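Local coordinates for protein aryl acylamidase (bacterium CSBL00001, PDB 4YJ6) that probably hydrolyses aryl acylamides, as a bacterial member of the amidase signature family of enzymes, at residues A[194-198]-A[483-487]. Numbering follows the deposited sequence.
Sequences WTNTY and WSQYY
In N196 the first side-chain torsion sets CG opposite the backbone N (chi1 -162°), which carries the amide to the 3-10 turn 484-487 and to W483. The Y487 CG sits beside its own backbone N, and from there the phenol reaches back to N196 O. N196 ND2 donates to W483 O at 3.0 Å, and the bond is nearly straight at 167°. The acceptor lies close to the N196 amide plane, but the donor stands above the carbonyl plane of W483. Y486 N reaches W483 O from the opposite face, at 3.0 Å, so two donors grip this oxygen. N196 ND2 also rests over one face of the Y487 ring, toward the rim, 3.4 Å from Y487 CE1. The amide and this ring are turned 66° apart. On the other branch, N196 OD1 lies 3.5 Å from Y486 CD2 and also packs on W483 CB. Y487 OH makes a weak hydrogen bond to N196 O at 2.6 Å. It also receives a weak bond from W483 NE1, whose stronger partner is R229 O. Beyond this, Y198 CB packs on the six-membered ring of W483 at CZ2, 4.2 Å away. With an alanine at N196, W483 O would probably lose one of its two donors, and a gap is likely to open where the amide meets Y486 and Y487. N196 itself has positive phi and ends helix 190-195 in a Schellman motif. The contact is buried and ties this helix end to the loop between helices 467-480 and 488-491. T195 and T197 pack on helix 165-172. N196 and W483 both touch P447 of strand 443-451, and Y198 and W483 meet V231 of helix 231-241.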
loop_
_atom_site.group_PDB
_atom_site.type_symbol
_atom_site.label_atom_id
_atom_site.label_comp_id
_atom_site.label_asym_id
_atom_site.label_seq_id
_atom_site.Cartn_x
_atom_site.Cartn_y
_atom_site.Cartn_z
ATOM N N TRP A 194 6.895 -3.299 7.008
ATOM C CA TRP A 194 6.825 -3.753 8.408
ATOM C C TRP A 194 6.220 -5.146 8.611
ATOM O O TRP A 194 6.195 -5.612 9.737
ATOM C CB TRP A 194 6.019 -2.751 9.239
ATOM C CG TRP A 194 6.793 -1.524 9.666
ATOM C CD1 TRP A 194 8.093 -1.212 9.352
ATOM C CD2 TRP A 194 6.309 -0.454 10.490
ATOM N NE1 TRP A 194 8.437 -0.010 9.935
ATOM C CE2 TRP A 194 7.377 0.470 10.645
ATOM C CE3 TRP A 194 5.091 -0.199 11.139
ATOM C CZ2 TRP A 194 7.251 1.643 11.386
ATOM C CZ3 TRP A 194 4.963 0.975 11.886
ATOM C CH2 TRP A 194 6.043 1.885 11.990
ATOM N N THR A 195 5.684 -5.780 7.564
ATOM C CA THR A 195 5.005 -7.087 7.720
ATOM C C THR A 195 5.546 -8.194 6.820
ATOM O O THR A 195 4.908 -9.241 6.671
ATOM C CB THR A 195 3.475 -6.976 7.472
ATOM O OG1 THR A 195 3.269 -6.484 6.149
ATOM C CG2 THR A 195 2.843 -6.045 8.475
ATOM N N ASN A 196 6.729 -8.000 6.238
ATOM C CA ASN A 196 7.346 -9.064 5.433
ATOM C C ASN A 196 6.467 -9.397 4.234
ATOM O O ASN A 196 6.420 -10.536 3.816
ATOM C CB ASN A 196 7.575 -10.367 6.275
ATOM C CG ASN A 196 8.574 -11.302 5.651
ATOM O OD1 ASN A 196 9.728 -10.926 5.457
ATOM N ND2 ASN A 196 8.159 -12.535 5.364
ATOM N N THR A 197 5.764 -8.400 3.692
ATOM C CA THR A 197 5.001 -8.626 2.473
ATOM C C THR A 197 5.500 -7.749 1.332
ATOM O O THR A 197 6.310 -6.840 1.530
ATOM C CB THR A 197 3.509 -8.430 2.720
ATOM O OG1 THR A 197 3.280 -7.175 3.377
ATOM C CG2 THR A 197 2.976 -9.581 3.628
ATOM N N TYR A 198 5.075 -8.098 0.120
ATOM C CA TYR A 198 5.526 -7.384 -1.071
ATOM C C TYR A 198 4.482 -6.350 -1.452
ATOM O O TYR A 198 3.313 -6.688 -1.674
ATOM C CB TYR A 198 5.716 -8.401 -2.173
ATOM C CG TYR A 198 6.192 -7.802 -3.492
ATOM C CD1 TYR A 198 7.499 -7.313 -3.624
ATOM C CD2 TYR A 198 5.346 -7.733 -4.595
ATOM C CE1 TYR A 198 7.944 -6.796 -4.827
ATOM C CE2 TYR A 198 5.774 -7.199 -5.799
ATOM C CZ TYR A 198 7.067 -6.729 -5.909
ATOM O OH TYR A 198 7.486 -6.212 -7.093
ATOM N N TRP A 483 12.009 -14.691 1.437
ATOM C CA TRP A 483 11.467 -14.222 2.690
ATOM C C TRP A 483 10.307 -15.093 3.176
ATOM O O TRP A 483 9.779 -14.857 4.256
ATOM C CB TRP A 483 10.994 -12.769 2.572
ATOM C CG TRP A 483 9.875 -12.547 1.552
ATOM C CD1 TRP A 483 8.533 -12.776 1.726
ATOM C CD2 TRP A 483 10.031 -12.009 0.240
ATOM N NE1 TRP A 483 7.842 -12.411 0.582
ATOM C CE2 TRP A 483 8.733 -11.943 -0.344
ATOM C CE3 TRP A 483 11.137 -11.584 -0.509
ATOM C CZ2 TRP A 483 8.516 -11.478 -1.646
ATOM C CZ3 TRP A 483 10.918 -11.097 -1.809
ATOM C CH2 TRP A 483 9.604 -11.062 -2.362
ATOM N N SER A 484 9.935 -16.099 2.399
ATOM C CA SER A 484 8.755 -16.900 2.761
ATOM C C SER A 484 8.962 -17.638 4.082
ATOM O O SER A 484 8.019 -17.872 4.823
ATOM C CB SER A 484 8.417 -17.894 1.644
ATOM O OG SER A 484 9.495 -18.787 1.470
ATOM N N GLN A 485 10.212 -18.015 4.381
ATOM C CA GLN A 485 10.469 -18.730 5.628
ATOM C C GLN A 485 10.081 -17.894 6.826
ATOM O O GLN A 485 9.714 -18.434 7.859
ATOM C CB GLN A 485 11.955 -19.142 5.750
ATOM C CG GLN A 485 12.901 -17.986 5.949
ATOM C CD GLN A 485 13.358 -17.355 4.648
ATOM O OE1 GLN A 485 12.867 -17.677 3.550
ATOM N NE2 GLN A 485 14.341 -16.473 4.758
ATOM N N TYR A 486 10.154 -16.565 6.723
ATOM C CA TYR A 486 9.823 -15.742 7.878
ATOM C C TYR A 486 8.324 -15.795 8.253
ATOM O O TYR A 486 7.952 -15.439 9.378
ATOM C CB TYR A 486 10.224 -14.288 7.644
ATOM C CG TYR A 486 11.703 -14.106 7.288
ATOM C CD1 TYR A 486 12.712 -14.658 8.069
ATOM C CD2 TYR A 486 12.068 -13.392 6.154
ATOM C CE1 TYR A 486 14.064 -14.496 7.721
ATOM C CE2 TYR A 486 13.398 -13.216 5.797
ATOM C CZ TYR A 486 14.392 -13.778 6.581
ATOM O OH TYR A 486 15.691 -13.584 6.200
ATOM N N TYR A 487 7.470 -16.221 7.324
ATOM C CA TYR A 487 6.047 -16.354 7.638
ATOM C C TYR A 487 5.844 -17.427 8.717
ATOM O O TYR A 487 4.757 -17.545 9.265
ATOM C CB TYR A 487 5.173 -16.679 6.397
ATOM C CG TYR A 487 5.171 -15.565 5.360
ATOM C CD1 TYR A 487 4.821 -14.270 5.718
ATOM C CD2 TYR A 487 5.546 -15.815 4.053
ATOM C CE1 TYR A 487 4.847 -13.234 4.773
ATOM C CE2 TYR A 487 5.574 -14.803 3.113
ATOM C CZ TYR A 487 5.210 -13.525 3.478
ATOM O OH TYR A 487 5.262 -12.529 2.513
#